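Local structure of mannosylglycerate hydrolase MGH1-like glycoside hydrolase domain-containing protein (Thermus thermophilus HB8, 4WVA) at residues F20-Y28 against R403-S411; W355-A363 against W410-W418. The protein hydrolyses mannosylglycerate, a solute made by thermophiles under osmotic stress, to mannose and glycerate, and probably splits glucosylglycerate as well. All coordinates share one frame; numbering follows the deposited sequence.

Interaction 1 of 2, residues F20-Y28 against R403-S411; sequences FTVPAHGLY and RGGEGFSWS
Segment 20-28, part of the loop between helix 4-15 and strand 31-32, carries Y28, a probable substrate-binding residue, and is held against the start of a helix of the (alpha/alpha)6 barrel: S409, first residue of helix 409-418, grips two successive carbonyls, those of V22 and P23. S409 OG donates to V22 O at 2.6 Å, lying in the carbonyl plane. S409 N, a helix-start amide with no carbonyl of an earlier turn to use, reaches P23 O at 2.9 Å in a nearly straight bond (168° at the hydrogen). A serine suits the place because it is small and brings a second donor. F408, the N-cap residue, has CG anti to its backbone N (chi1 -170°), which swings the ring in beside the loop: A24 CB and Y28 CE2 lie at its edge, the latter 3.8 Å from F408 CE1. L27 CD2 sits 3.6 Å from G405 CA, where a side chain on G405 would probably crowd this methyl. Water 1 accepts from H25 N and lies within hydrogen-bonding distance of E406 O. Polar bonds thus fix the loop backbone and F408 supports the Y28 ring, whose hydroxyl is hydrogen-bonded to E393, the probable proton acceptor, and to R198.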
loop_
_atom_site.group_PDB
_atom_site.type_symbol
_atom_site.label_atom_id
_atom_site.label_comp_id
_atom_site.label_asym_id
_atom_site.label_seq_id
_atom_site.Cartn_x
_atom_site.Cartn_y
_atom_site.Cartn_z
ATOM N N PHE A 20 33.337 1.628 20.450
ATOM C CA PHE A 20 32.286 2.591 20.131
ATOM C C PHE A 20 32.940 3.917 19.793
ATOM O O PHE A 20 34.137 4.101 20.012
ATOM C CB PHE A 20 31.288 2.754 21.281
ATOM C CG PHE A 20 31.857 3.461 22.485
ATOM C CD1 PHE A 20 31.714 4.828 22.645
ATOM C CD2 PHE A 20 32.529 2.737 23.462
ATOM C CE1 PHE A 20 32.284 5.477 23.739
ATOM C CE2 PHE A 20 33.086 3.376 24.557
ATOM C CZ PHE A 20 32.943 4.741 24.702
ATOM N N THR A 21 32.149 4.810 19.207
ATOM C CA THR A 21 32.616 6.096 18.748
ATOM C C THR A 21 31.816 7.172 19.461
ATOM O O THR A 21 30.581 7.130 19.495
ATOM C CB THR A 21 32.415 6.207 17.226
ATOM O OG1 THR A 21 32.888 5.008 16.595
ATOM C CG2 THR A 21 33.119 7.409 16.678
ATOM N N VAL A 22 32.492 8.114 20.099
ATOM C CA VAL A 22 31.778 9.261 20.652
ATOM C C VAL A 22 31.238 10.147 19.540
ATOM O O VAL A 22 31.893 10.322 18.523
ATOM C CB VAL A 22 32.626 10.113 21.610
ATOM C CG1 VAL A 22 33.092 9.267 22.772
ATOM C CG2 VAL A 22 33.786 10.814 20.907
ATOM N N PRO A 23 30.029 10.704 19.724
ATOM C CA PRO A 23 29.554 11.618 18.684
ATOM C C PRO A 23 30.427 12.849 18.482
ATOM O O PRO A 23 30.544 13.351 17.361
ATOM C CB PRO A 23 28.149 11.998 19.160
ATOM C CG PRO A 23 27.706 10.809 19.941
ATOM C CD PRO A 23 28.940 10.305 20.633
ATOM N N ALA A 24 31.034 13.340 19.565
ATOM C CA ALA A 24 31.983 14.450 19.467
ATOM C C ALA A 24 32.784 14.487 20.755
ATOM O O ALA A 24 32.216 14.287 21.809
ATOM C CB ALA A 24 31.269 15.766 19.267
ATOM N N HIS A 25 34.093 14.706 20.641
ATOM C CA HIS A 25 34.976 14.844 21.803
ATOM C C HIS A 25 34.433 15.873 22.791
ATOM O O HIS A 25 34.045 16.965 22.397
ATOM C CB HIS A 25 36.378 15.289 21.362
ATOM C CG HIS A 25 37.334 15.430 22.504
ATOM N ND1 HIS A 25 37.612 16.643 23.089
ATOM C CD2 HIS A 25 38.005 14.499 23.227
ATOM C CE1 HIS A 25 38.448 16.465 24.097
ATOM N NE2 HIS A 25 38.708 15.174 24.201
ATOM N N GLY A 26 34.408 15.519 24.067
ATOM C CA GLY A 26 34.038 16.458 25.125
ATOM C C GLY A 26 32.541 16.642 25.263
ATOM O O GLY A 26 31.963 16.361 26.326
ATOM N N LEU A 27 31.913 17.119 24.187
ATOM C CA LEU A 27 30.482 17.444 24.164
ATOM C C LEU A 27 29.587 16.222 24.405
ATOM O O LEU A 27 28.596 16.274 25.169
ATOM C CB LEU A 27 30.143 18.103 22.804
ATOM C CG LEU A 27 28.676 18.429 22.504
ATOM C CD1 LEU A 27 28.046 19.365 23.531
ATOM C CD2 LEU A 27 28.547 19.045 21.113
ATOM N N TYR A 28 29.933 15.126 23.736
ATOM C CA TYR A 28 29.171 13.894 23.798
ATOM C C TYR A 28 30.096 12.714 24.076
ATOM O O TYR A 28 30.369 11.898 23.197
ATOM C CB TYR A 28 28.449 13.687 22.472
ATOM C CG TYR A 28 27.471 14.759 22.064
ATOM C CD1 TYR A 28 26.411 15.129 22.880
ATOM C CD2 TYR A 28 27.579 15.374 20.819
ATOM C CE1 TYR A 28 25.496 16.083 22.487
ATOM C CE2 TYR A 28 26.674 16.329 20.413
ATOM C CZ TYR A 28 25.646 16.706 21.257
ATOM O OH TYR A 28 24.715 17.612 20.832
ATOM N N ARG A 403 28.137 24.819 12.867
ATOM C CA ARG A 403 27.559 25.088 14.161
ATOM C C ARG A 403 27.561 23.828 14.996
ATOM O O ARG A 403 27.739 22.725 14.471
ATOM C CB ARG A 403 26.106 25.559 13.994
ATOM C CG ARG A 403 25.915 26.824 13.166
ATOM C CD ARG A 403 26.345 28.019 13.980
ATOM N NE ARG A 403 26.048 29.316 13.361
ATOM C CZ ARG A 403 26.958 30.195 12.942
ATOM N NH1 ARG A 403 28.267 29.963 13.052
ATOM N NH2 ARG A 403 26.548 31.338 12.402
ATOM N N GLY A 404 27.346 23.986 16.303
ATOM C CA GLY A 404 27.327 22.852 17.226
ATOM C C GLY A 404 28.663 22.153 17.416
ATOM O O GLY A 404 29.729 22.775 17.327
ATOM N N GLY A 405 28.605 20.853 17.686
ATOM C CA GLY A 405 29.799 20.051 17.900
ATOM C C GLY A 405 30.822 20.140 16.775
ATOM O O GLY A 405 30.474 20.197 15.590
ATOM N N GLU A 406 32.086 20.149 17.174
ATOM C CA GLU A 406 33.216 20.076 16.261
ATOM C C GLU A 406 33.635 18.631 16.138
ATOM O O GLU A 406 33.460 17.858 17.071
ATOM C CB GLU A 406 34.364 20.917 16.815
ATOM C CG GLU A 406 33.844 22.287 17.158
ATOM C CD GLU A 406 34.871 23.352 17.110
ATOM O OE1 GLU A 406 35.530 23.537 18.153
ATOM O OE2 GLU A 406 34.939 24.041 16.058
ATOM N N GLY A 407 34.169 18.273 14.976
ATOM C CA GLY A 407 34.583 16.909 14.671
ATOM C C GLY A 407 33.459 15.924 14.942
ATOM O O GLY A 407 33.605 14.987 15.763
ATOM N N PHE A 408 32.310 16.177 14.308
ATOM C CA PHE A 408 31.102 15.443 14.641
ATOM C C PHE A 408 30.996 14.153 13.828
ATOM O O PHE A 408 31.020 14.173 12.591
ATOM C CB PHE A 408 29.872 16.326 14.436
ATOM C CG PHE A 408 28.620 15.717 14.971
ATOM C CD1 PHE A 408 28.397 15.591 16.352
ATOM C CD2 PHE A 408 27.690 15.195 14.112
ATOM C CE1 PHE A 408 27.235 15.021 16.836
ATOM C CE2 PHE A 408 26.533 14.623 14.594
ATOM C CZ PHE A 408 26.290 14.536 15.951
ATOM N N SER A 409 30.858 13.044 14.542
ATOM C CA SER A 409 31.048 11.709 13.975
ATOM C C SER A 409 30.083 11.353 12.846
ATOM O O SER A 409 30.531 10.900 11.807
ATOM C CB SER A 409 31.018 10.647 15.067
ATOM O OG SER A 409 32.121 10.842 15.938
ATOM N N TRP A 410 28.773 11.541 13.003
ATOM C CA TRP A 410 27.915 11.042 11.922
ATOM C C TRP A 410 28.050 11.853 10.629
ATOM O O TRP A 410 27.745 11.355 9.535
ATOM C CB TRP A 410 26.453 10.829 12.311
ATOM C CG TRP A 410 25.514 11.977 12.417
ATOM C CD1 TRP A 410 25.423 13.109 11.639
ATOM C CD2 TRP A 410 24.416 12.039 13.334
ATOM N NE1 TRP A 410 24.363 13.865 12.048
ATOM C CE2 TRP A 410 23.725 13.225 13.090
ATOM C CE3 TRP A 410 23.979 11.197 14.358
ATOM C CZ2 TRP A 410 22.620 13.608 13.840
ATOM C CZ3 TRP A 410 22.883 11.560 15.092
ATOM C CH2 TRP A 410 22.214 12.766 14.845
ATOM N N SER A 411 28.541 13.075 10.752
ATOM C CA SER A 411 28.820 13.894 9.566
ATOM C C SER A 411 29.976 13.267 8.792
ATOM O O SER A 411 29.861 13.024 7.596
ATOM C CB SER A 411 29.115 15.344 9.967
ATOM O OG SER A 411 27.966 15.938 10.560
HETATM O O HOH W 1 35.040 15.723 18.230
HETATM O O HOH W 2 34.457 18.163 20.033
#

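Interaction 2 of 2, residues W355-A363 against W410-W418; sequences WINVNWMVA and WSAALALFW
W410 and N357 stack where two helices of the (alpha/alpha)6 barrel, 356-368 and 409-418, run side by side, their segment axes 9.7 Å apart and inclined by 34°. The N357 amide stacks on the W410 indole, the two planes tilted by 28°, and N357 CB stands 3.7 Å from the centroid of the five-membered ring, a CH-pi contact over the face. W410 CG sits between the backbone N and the carbonyl carbon, a rotation that brings the indole across to helix 356-368. L414 divides its branches: CD1 touches N357 CA at 3.4 Å, and CD2 sits over one face of the W360 indole, toward its rim, a CH-pi contact that a branched leucine can add. W360 in turn points its edge at the face of W418 in a T-shaped pair, planes at 89° and centroids of the five- and six-membered rings 5.0 Å apart. A363, small enough to let a large ring come close, sets CB 3.5 Å from W418 CZ2 at that ring's edge.

Around this shell, W355 CE3 meets the edge of W410 at CZ2, 3.6 Å away; W355 stacks on W350, a probable substrate-binding residue, and gives its NE1 to Y349 O. W34 packs edge-to-face with W410. With an alanine in place of W410, the N357 amide would probably be left without the surface it stacks on, and the water bound by the indole N-H less firmly held. That water bridges the helix starts: water 3 accepts from I356 N and from W410 NE1, 3.0 Å away, and donates to S411 OG, a hydroxyl also hydrogen-bonded to R392 O.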
loop_
_atom_site.group_PDB
_atom_site.type_symbol
_atom_site.label_atom_id
_atom_site.label_comp_id
_atom_site.label_asym_id
_atom_site.label_seq_id
_atom_site.Cartn_x
_atom_site.Cartn_y
_atom_site.Cartn_z
ATOM N N TRP A 355 21.199 19.291 8.905
ATOM C CA TRP A 355 21.814 18.135 9.538
ATOM C C TRP A 355 22.122 17.078 8.499
ATOM O O TRP A 355 21.294 16.729 7.661
ATOM C CB TRP A 355 20.884 17.532 10.585
ATOM C CG TRP A 355 20.682 18.391 11.807
ATOM C CD1 TRP A 355 19.944 19.531 11.910
ATOM C CD2 TRP A 355 21.220 18.141 13.099
ATOM N NE1 TRP A 355 20.000 20.020 13.201
ATOM C CE2 TRP A 355 20.770 19.178 13.952
ATOM C CE3 TRP A 355 22.038 17.140 13.624
ATOM C CZ2 TRP A 355 21.100 19.223 15.299
ATOM C CZ3 TRP A 355 22.380 17.191 14.952
ATOM C CH2 TRP A 355 21.905 18.224 15.784
ATOM N N ILE A 356 23.308 16.509 8.590
ATOM C CA ILE A 356 23.750 15.588 7.558
ATOM C C ILE A 356 22.978 14.269 7.580
ATOM O O ILE A 356 22.685 13.701 6.513
ATOM C CB ILE A 356 25.270 15.330 7.665
ATOM C CG1 ILE A 356 26.057 16.644 7.602
ATOM C CG2 ILE A 356 25.757 14.401 6.573
ATOM C CD1 ILE A 356 25.870 17.493 6.370
ATOM N N ASN A 357 22.694 13.737 8.767
ATOM C CA ASN A 357 21.956 12.480 8.842
ATOM C C ASN A 357 20.539 12.564 8.232
ATOM O O ASN A 357 20.071 11.622 7.570
ATOM C CB ASN A 357 21.904 11.946 10.278
ATOM C CG ASN A 357 21.033 12.786 11.192
ATOM O OD1 ASN A 357 21.050 14.014 11.138
ATOM N ND2 ASN A 357 20.271 12.122 12.054
ATOM N N VAL A 358 19.870 13.692 8.463
ATOM C CA VAL A 358 18.533 13.910 7.908
ATOM C C VAL A 358 18.621 14.169 6.395
ATOM O O VAL A 358 17.805 13.638 5.627
ATOM C CB VAL A 358 17.771 15.022 8.662
ATOM C CG1 VAL A 358 16.422 15.286 8.010
ATOM C CG2 VAL A 358 17.593 14.609 10.120
ATOM N N ASN A 359 19.606 14.946 5.939
ATOM C CA ASN A 359 19.806 15.078 4.489
ATOM C C ASN A 359 19.942 13.701 3.844
ATOM O O ASN A 359 19.385 13.435 2.768
ATOM C CB ASN A 359 21.072 15.879 4.137
ATOM C CG ASN A 359 20.827 17.371 3.971
ATOM O OD1 ASN A 359 21.398 18.037 3.045
ATOM N ND2 ASN A 359 20.027 17.914 4.811
ATOM N N TRP A 360 20.735 12.835 4.484
ATOM C CA TRP A 360 20.968 11.486 3.972
ATOM C C TRP A 360 19.678 10.637 3.937
ATOM O O TRP A 360 19.344 10.060 2.883
ATOM C CB TRP A 360 22.094 10.803 4.748
ATOM C CG TRP A 360 22.308 9.399 4.270
ATOM C CD1 TRP A 360 22.919 9.007 3.105
ATOM C CD2 TRP A 360 21.870 8.212 4.919
ATOM N NE1 TRP A 360 22.883 7.637 3.003
ATOM C CE2 TRP A 360 22.243 7.127 4.097
ATOM C CE3 TRP A 360 21.203 7.953 6.125
ATOM C CZ2 TRP A 360 21.965 5.808 4.438
ATOM C CZ3 TRP A 360 20.932 6.637 6.465
ATOM C CH2 TRP A 360 21.312 5.581 5.620
ATOM N N MET A 361 18.935 10.583 5.047
ATOM C CA MET A 361 17.718 9.757 5.062
ATOM C C MET A 361 16.688 10.278 4.065
ATOM O O MET A 361 16.014 9.499 3.390
ATOM C CB MET A 361 17.082 9.687 6.440
ATOM C CG MET A 361 17.881 8.877 7.434
ATOM S SD MET A 361 17.116 8.748 9.065
ATOM C CE MET A 361 17.436 10.366 9.738
ATOM N N VAL A 362 16.549 11.593 3.982
ATOM C CA VAL A 362 15.567 12.194 3.076
ATOM C C VAL A 362 15.984 12.037 1.604
ATOM O O VAL A 362 15.138 11.784 0.763
ATOM C CB VAL A 362 15.274 13.657 3.465
ATOM C CG1 VAL A 362 14.327 14.313 2.478
ATOM C CG2 VAL A 362 14.691 13.691 4.857
ATOM N N ALA A 363 17.277 12.171 1.304
ATOM C CA ALA A 363 17.774 11.877 -0.050
ATOM C C ALA A 363 17.514 10.426 -0.439
ATOM O O ALA A 363 17.072 10.153 -1.553
ATOM C CB ALA A 363 19.261 12.173 -0.152
ATOM N N TRP A 410 28.773 11.541 13.003
ATOM C CA TRP A 410 27.915 11.042 11.922
ATOM C C TRP A 410 28.050 11.853 10.629
ATOM O O TRP A 410 27.745 11.355 9.535
ATOM C CB TRP A 410 26.453 10.829 12.311
ATOM C CG TRP A 410 25.514 11.977 12.417
ATOM C CD1 TRP A 410 25.423 13.109 11.639
ATOM C CD2 TRP A 410 24.416 12.039 13.334
ATOM N NE1 TRP A 410 24.363 13.865 12.048
ATOM C CE2 TRP A 410 23.725 13.225 13.090
ATOM C CE3 TRP A 410 23.979 11.197 14.358
ATOM C CZ2 TRP A 410 22.620 13.608 13.840
ATOM C CZ3 TRP A 410 22.883 11.560 15.092
ATOM C CH2 TRP A 410 22.214 12.766 14.845
ATOM N N SER A 411 28.541 13.075 10.752
ATOM C CA SER A 411 28.820 13.894 9.566
ATOM C C SER A 411 29.976 13.267 8.792
ATOM O O SER A 411 29.861 13.024 7.596
ATOM C CB SER A 411 29.115 15.344 9.967
ATOM O OG SER A 411 27.966 15.938 10.560
ATOM N N ALA A 412 31.065 12.969 9.493
ATOM C CA ALA A 412 32.191 12.252 8.901
ATOM C C ALA A 412 31.772 10.897 8.357
ATOM O O ALA A 412 32.090 10.536 7.214
ATOM C CB ALA A 412 33.327 12.124 9.899
ATOM N N ALA A 413 31.022 10.140 9.155
ATOM C CA ALA A 413 30.605 8.825 8.745
ATOM C C ALA A 413 29.807 8.833 7.459
ATOM O O ALA A 413 30.007 7.999 6.580
ATOM C CB ALA A 413 29.779 8.161 9.845
ATOM N N LEU A 414 28.866 9.756 7.376
ATOM C CA LEU A 414 27.981 9.787 6.222
ATOM C C LEU A 414 28.666 10.422 5.012
ATOM O O LEU A 414 28.376 10.034 3.898
ATOM C CB LEU A 414 26.648 10.454 6.575
ATOM C CG LEU A 414 25.778 9.617 7.523
ATOM C CD1 LEU A 414 24.551 10.390 7.992
ATOM C CD2 LEU A 414 25.337 8.314 6.872
ATOM N N ALA A 415 29.629 11.318 5.220
ATOM C CA ALA A 415 30.501 11.745 4.107
ATOM C C ALA A 415 31.152 10.530 3.451
ATOM O O ALA A 415 31.165 10.411 2.230
ATOM C CB ALA A 415 31.577 12.706 4.600
ATOM N N LEU A 416 31.688 9.625 4.272
ATOM C CA LEU A 416 32.323 8.401 3.800
ATOM C C LEU A 416 31.332 7.460 3.126
ATOM O O LEU A 416 31.593 6.935 2.050
ATOM C CB LEU A 416 33.012 7.691 4.974
ATOM C CG LEU A 416 34.323 8.304 5.418
ATOM C CD1 LEU A 416 34.671 7.853 6.827
ATOM C CD2 LEU A 416 35.418 7.892 4.437
ATOM N N PHE A 417 30.189 7.230 3.764
ATOM C CA PHE A 417 29.205 6.333 3.204
ATOM C C PHE A 417 28.629 6.852 1.878
ATOM O O PHE A 417 28.494 6.084 0.904
ATOM C CB PHE A 417 28.085 6.029 4.218
ATOM C CG PHE A 417 27.220 4.885 3.802
ATOM C CD1 PHE A 417 27.734 3.599 3.784
ATOM C CD2 PHE A 417 25.912 5.095 3.399
ATOM C CE1 PHE A 417 26.951 2.541 3.395
ATOM C CE2 PHE A 417 25.123 4.031 2.991
ATOM C CZ PHE A 417 25.649 2.761 2.995
ATOM N N TRP A 418 28.328 8.140 1.828
ATOM C CA TRP A 418 27.653 8.723 0.662
ATOM C C TRP A 418 28.558 8.736 -0.556
ATOM O O TRP A 418 28.070 8.687 -1.688
ATOM C CB TRP A 418 27.168 10.146 0.983
ATOM C CG TRP A 418 25.803 10.483 0.511
ATOM C CD1 TRP A 418 25.120 9.933 -0.527
ATOM C CD2 TRP A 418 24.957 11.488 1.063
ATOM N NE1 TRP A 418 23.881 10.530 -0.650
ATOM C CE2 TRP A 418 23.760 11.489 0.317
ATOM C CE3 TRP A 418 25.087 12.381 2.124
ATOM C CZ2 TRP A 418 22.708 12.372 0.584
ATOM C CZ3 TRP A 418 24.024 13.244 2.401
ATOM C CH2 TRP A 418 22.858 13.232 1.626
HETATM O O HOH W 3 25.042 16.540 10.972
#

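Both interactions use helix 409-418, and their segments share W410 and S411, though these two make contacts across the pair in interaction 2 alone. Interaction 1 holds a loop to the helix start through two direct hydrogen bonds from S409 together with packing of F408; it too is largely buried, with waters and the exposed E406 at its margin. Interaction 2 joins helix to helix, is buried apart from the partly exposed W418, covers nearly twice the surface and has no direct hydrogen bond across it, relying on indole faces, leucine and one bridging water. The edge-to-face pair of F408 and W410 connects the two. Y28 and W355 each lie close to E393, the probable proton acceptor, so both contacts probably border the active site.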